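Local coordinates for 2-c-methyl-d-erythritol 4-phosphate cytidylyltransferase (Streptococcus pneumoniae, PDB 2VSH), which catalyses the transfer of the cytidylyl group of CTP to D-ribitol 5-phosphate, supplying CDP-activated ribitol for teichoic acid precursors, at residues A[57-60]-A[61-65]; A[68-71]-A[72-75]. All blocks are in the same frame, centred on the assembly; numbering follows the deposited sequence.

Contact 1: A[57-60]-A[61-65]; sequences DWVS and HAEDL
Trp-58 and His-61 lie side by side at the start of a helix and meet in a T-shaped pair. The six-membered ring of the indole turns its edge to one face of the imidazole, with the planes at 86° and the ring centroids 5.4 Å apart. The nearest approach is Trp-58 CE3 to His-61 CD2, 3.6 Å, and CZ3 stands over the imidazole face toward its rim. With CG of His-61 anti to the backbone N (chi1 176°), the imidazole projects from the same side of the helix as the indole, whose benzo edge reaches forward to it. Phe-25 adds to the cluster, stacking on Trp-58 and meeting His-61 edge-to-face. Trp-58 is the N-cap of helix 59-69, the crossover helix of the beta-alpha-beta unit between strands 50-54 and 77-81. Its carbonyl starts the helical ladder: Ala-62 N donates to Trp-58 O over 2.9 Å. One step on, Glu-63 N bonds to Val-59 O at 3.0 Å, and Asp-64 N follows to Ser-60 O at 2.9 Å. On another side of the helix Val-59 and Glu-63 run alongside each other, CG1 of the valine 4.1 Å from CD of the glutamate. Val-59, Ala-62 and Glu-63 all touch Ile-79 of strand 77-81.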
loop_
_atom_site.group_PDB
_atom_site.type_symbol
_atom_site.label_atom_id
_atom_site.label_comp_id
_atom_site.label_asym_id
_atom_site.label_seq_id
_atom_site.Cartn_x
_atom_site.Cartn_y
_atom_site.Cartn_z
ATOM N N ASP A 57 7.829 -17.069 24.194
ATOM C CA ASP A 57 7.320 -16.526 25.452
ATOM C C ASP A 57 5.791 -16.488 25.531
ATOM O O ASP A 57 5.241 -16.372 26.630
ATOM C CB ASP A 57 7.880 -15.123 25.720
ATOM C CG ASP A 57 9.339 -15.143 26.150
ATOM O OD1 ASP A 57 10.036 -14.168 25.824
ATOM O OD2 ASP A 57 9.794 -16.115 26.803
ATOM N N TRP A 58 5.129 -16.593 24.377
ATOM C CA TRP A 58 3.670 -16.477 24.271
ATOM C C TRP A 58 2.977 -17.802 23.926
ATOM O O TRP A 58 1.767 -17.835 23.701
ATOM C CB TRP A 58 3.276 -15.401 23.245
ATOM C CG TRP A 58 3.683 -14.011 23.640
ATOM C CD1 TRP A 58 4.916 -13.448 23.488
ATOM C CD2 TRP A 58 2.857 -13.013 24.270
ATOM N NE1 TRP A 58 4.914 -12.155 23.980
ATOM C CE2 TRP A 58 3.661 -11.861 24.455
ATOM C CE3 TRP A 58 1.517 -12.975 24.678
ATOM C CZ2 TRP A 58 3.168 -10.677 25.039
ATOM C CZ3 TRP A 58 1.021 -11.798 25.252
ATOM C CH2 TRP A 58 1.854 -10.668 25.439
ATOM N N VAL A 59 3.739 -18.893 23.883
ATOM C CA VAL A 59 3.159 -20.200 23.589
ATOM C C VAL A 59 2.050 -20.591 24.585
ATOM O O VAL A 59 0.940 -20.919 24.166
ATOM C CB VAL A 59 4.251 -21.301 23.426
ATOM C CG1 VAL A 59 3.639 -22.694 23.438
ATOM C CG2 VAL A 59 5.019 -21.083 22.127
ATOM N N SER A 60 2.322 -20.542 25.887
ATOM C CA SER A 60 1.297 -20.955 26.855
ATOM C C SER A 60 0.097 -19.997 26.843
ATOM O O SER A 60 -1.038 -20.416 27.074
ATOM C CB SER A 60 1.859 -21.140 28.263
ATOM O OG SER A 60 2.168 -19.908 28.870
ATOM N N HIS A 61 0.348 -18.725 26.553
ATOM C CA HIS A 61 -0.733 -17.755 26.420
ATOM C C HIS A 61 -1.636 -18.127 25.240
ATOM O O HIS A 61 -2.858 -18.185 25.384
ATOM C CB HIS A 61 -0.198 -16.331 26.273
ATOM C CG HIS A 61 -1.270 -15.320 26.034
ATOM N ND1 HIS A 61 -2.094 -14.860 27.035
ATOM C CD2 HIS A 61 -1.683 -14.713 24.897
ATOM C CE1 HIS A 61 -2.959 -13.998 26.529
ATOM N NE2 HIS A 61 -2.732 -13.892 25.231
ATOM N N ALA A 62 -1.035 -18.389 24.084
ATOM C CA ALA A 62 -1.776 -18.891 22.929
ATOM C C ALA A 62 -2.586 -20.159 23.252
ATOM O O ALA A 62 -3.696 -20.307 22.767
ATOM C CB ALA A 62 -0.839 -19.131 21.742
ATOM N N GLU A 63 -2.019 -21.062 24.054
ATOM C CA GLU A 63 -2.721 -22.278 24.491
ATOM C C GLU A 63 -3.912 -21.964 25.409
ATOM O O GLU A 63 -4.964 -22.598 25.293
ATOM C CB GLU A 63 -1.752 -23.282 25.142
ATOM C CG GLU A 63 -0.701 -23.797 24.157
ATOM C CD GLU A 63 0.318 -24.752 24.755
ATOM O OE1 GLU A 63 0.763 -24.550 25.910
ATOM O OE2 GLU A 63 0.689 -25.718 24.039
ATOM N N ASP A 64 -3.756 -20.983 26.302
ATOM C CA ASP A 64 -4.871 -20.501 27.118
ATOM C C ASP A 64 -6.027 -20.000 26.234
ATOM O O ASP A 64 -7.192 -20.322 26.480
ATOM C CB ASP A 64 -4.431 -19.368 28.074
ATOM C CG ASP A 64 -3.525 -19.850 29.204
ATOM O OD1 ASP A 64 -3.339 -21.074 29.346
ATOM O OD2 ASP A 64 -3.000 -18.991 29.964
ATOM N N LEU A 65 -5.694 -19.213 25.214
ATOM C CA LEU A 65 -6.690 -18.644 24.296
ATOM C C LEU A 65 -7.503 -19.725 23.566
ATOM O O LEU A 65 -8.728 -19.615 23.435
ATOM C CB LEU A 65 -6.004 -17.727 23.286
ATOM C CG LEU A 65 -5.954 -16.202 23.459
ATOM C CD1 LEU A 65 -6.173 -15.670 24.890
ATOM C CD2 LEU A 65 -4.683 -15.647 22.838
#

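Contact 2: A[68-71]-A[72-75]; sequences KYLP and LYKE
Leu-70 overlaps Tyr-73 three residues further on, its CD2 methyl lying 4.1 Å from the ring carbon CD2 of the tyrosine. The two side chains cross at a slant, and the methyl comes to the ring obliquely. Matching first torsions (chi1 -63° in Leu-70, -52° in Tyr-73) lay both side chains back beside their own backbone N, and of the leucine the CD2 methyl alone reaches the ring, at its near part, well short of the hydroxyl. The backbone draws the pair together: Tyr-73 N donates to Leu-70 O over 2.9 Å. This i to i+3 bond closes a type I beta-turn with Pro-71 and Leu-72 at its corners. The amide approaches from well above the carbonyl plane, about 50° out of it, instead of along a lone pair. A second, weak bond of the same spacing follows, Lys-74 N to Pro-71 O at 3.5 Å, as the chain passes into the 3-10 segment that includes Lys-74 and Glu-75. Lys-74 lays the start of its side chain near the same proline carbonyl, CB being 3.6 Å from Pro-71 O, then bends at chi2 and chi3, and its amino group makes a long, weak ion pair with Asp-67. Leu-70 is the first residue to leave helical geometry after helix 59-69, and the turn leads on toward strand 77-81. Leu-70 is buried against Ile-38 and Glu-39 of helix 33-42, Tyr-73 rests on Val-42 of that helix, and Tyr-69 touches Ile-35 there together with Arg-31 and Pro-32 of strand 31-32.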
loop_
_atom_site.group_PDB
_atom_site.type_symbol
_atom_site.label_atom_id
_atom_site.label_comp_id
_atom_site.label_asym_id
_atom_site.label_seq_id
_atom_site.Cartn_x
_atom_site.Cartn_y
_atom_site.Cartn_z
ATOM N N LYS A 68 -9.777 -21.351 26.019
ATOM C CA LYS A 68 -10.846 -20.427 26.382
ATOM C C LYS A 68 -11.832 -20.189 25.240
ATOM O O LYS A 68 -13.045 -20.183 25.456
ATOM C CB LYS A 68 -10.265 -19.076 26.811
ATOM C CG LYS A 68 -11.311 -18.112 27.389
ATOM C CD LYS A 68 -10.715 -16.758 27.736
ATOM C CE LYS A 68 -11.573 -16.008 28.744
ATOM N NZ LYS A 68 -12.985 -15.841 28.302
ATOM N N TYR A 69 -11.306 -19.965 24.034
ATOM C CA TYR A 69 -12.138 -19.522 22.918
ATOM C C TYR A 69 -12.528 -20.628 21.944
ATOM O O TYR A 69 -13.542 -20.514 21.264
ATOM C CB TYR A 69 -11.493 -18.328 22.172
ATOM C CG TYR A 69 -11.525 -17.060 22.985
ATOM C CD1 TYR A 69 -10.405 -16.634 23.703
ATOM C CD2 TYR A 69 -12.703 -16.310 23.086
ATOM C CE1 TYR A 69 -10.458 -15.464 24.478
ATOM C CE2 TYR A 69 -12.765 -15.161 23.850
ATOM C CZ TYR A 69 -11.638 -14.731 24.530
ATOM O OH TYR A 69 -11.728 -13.597 25.300
ATOM N N LEU A 70 -11.733 -21.694 21.888
ATOM C CA LEU A 70 -11.935 -22.762 20.907
ATOM C C LEU A 70 -11.766 -24.168 21.508
ATOM O O LEU A 70 -11.100 -25.010 20.909
ATOM C CB LEU A 70 -10.958 -22.570 19.745
ATOM C CG LEU A 70 -11.068 -21.307 18.888
ATOM C CD1 LEU A 70 -9.825 -21.178 18.048
ATOM C CD2 LEU A 70 -12.306 -21.326 18.001
ATOM N N PRO A 71 -12.371 -24.426 22.690
ATOM C CA PRO A 71 -12.139 -25.693 23.400
ATOM C C PRO A 71 -12.555 -26.927 22.598
ATOM O O PRO A 71 -11.961 -27.988 22.745
ATOM C CB PRO A 71 -13.003 -25.557 24.669
ATOM C CG PRO A 71 -14.021 -24.563 24.339
ATOM C CD PRO A 71 -13.314 -23.573 23.435
ATOM N N LEU A 72 -13.537 -26.754 21.724
ATOM C CA LEU A 72 -14.049 -27.824 20.869
ATOM C C LEU A 72 -13.036 -28.201 19.785
ATOM O O LEU A 72 -13.110 -29.283 19.217
ATOM C CB LEU A 72 -15.348 -27.338 20.227
ATOM C CG LEU A 72 -16.588 -28.169 19.944
ATOM C CD1 LEU A 72 -16.940 -29.135 21.079
ATOM C CD2 LEU A 72 -17.713 -27.164 19.690
ATOM N N TYR A 73 -12.082 -27.314 19.507
ATOM C CA TYR A 73 -11.089 -27.559 18.452
ATOM C C TYR A 73 -9.657 -27.741 18.979
ATOM O O TYR A 73 -8.702 -27.749 18.206
ATOM C CB TYR A 73 -11.151 -26.455 17.391
ATOM C CG TYR A 73 -12.541 -26.219 16.839
ATOM C CD1 TYR A 73 -13.030 -26.971 15.765
ATOM C CD2 TYR A 73 -13.368 -25.247 17.393
ATOM C CE1 TYR A 73 -14.320 -26.758 15.264
ATOM C CE2 TYR A 73 -14.645 -25.019 16.900
ATOM C CZ TYR A 73 -15.116 -25.777 15.836
ATOM O OH TYR A 73 -16.381 -25.538 15.355
ATOM N N LYS A 74 -9.527 -27.906 20.292
ATOM C CA LYS A 74 -8.238 -28.119 20.955
ATOM C C LYS A 74 -7.318 -29.111 20.248
ATOM O O LYS A 74 -6.146 -28.821 20.007
ATOM C CB LYS A 74 -8.472 -28.590 22.393
ATOM C CG LYS A 74 -8.150 -27.558 23.436
ATOM C CD LYS A 74 -6.649 -27.528 23.697
ATOM C CE LYS A 74 -6.255 -28.556 24.745
ATOM N NZ LYS A 74 -4.780 -28.596 24.840
ATOM N N GLU A 75 -7.854 -30.278 19.914
ATOM C CA GLU A 75 -7.052 -31.351 19.335
ATOM C C GLU A 75 -6.698 -31.117 17.866
ATOM O O GLU A 75 -5.804 -31.774 17.339
ATOM C CB GLU A 75 -7.748 -32.704 19.512
ATOM C CG GLU A 75 -7.443 -33.403 20.829
ATOM C CD GLU A 75 -8.478 -33.134 21.908
ATOM O OE1 GLU A 75 -9.001 -34.117 22.497
ATOM O OE2 GLU A 75 -8.766 -31.947 22.179
#

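Contacts 1 and 2 come in series along the chain, their centres 13 Å apart, and share helix 59-69: contact 1 forms its first turns, contact 2 its last residues and the turn beyond. Together they mark the beginning and end of the helix that joins parallel strands 50-54 and 77-81, the latter an outermost strand of the chain's mixed sheet. One side of contact 1 rests on strand 77-81, whereas contact 2 packs on helix 33-42. Both lie on the surface; Ala-62 of contact 1 is about 7 Å, side chain to side chain, from Ala-9, a probable CTP-binding residue, and Leu-70 of contact 2 is about 12 Å from it.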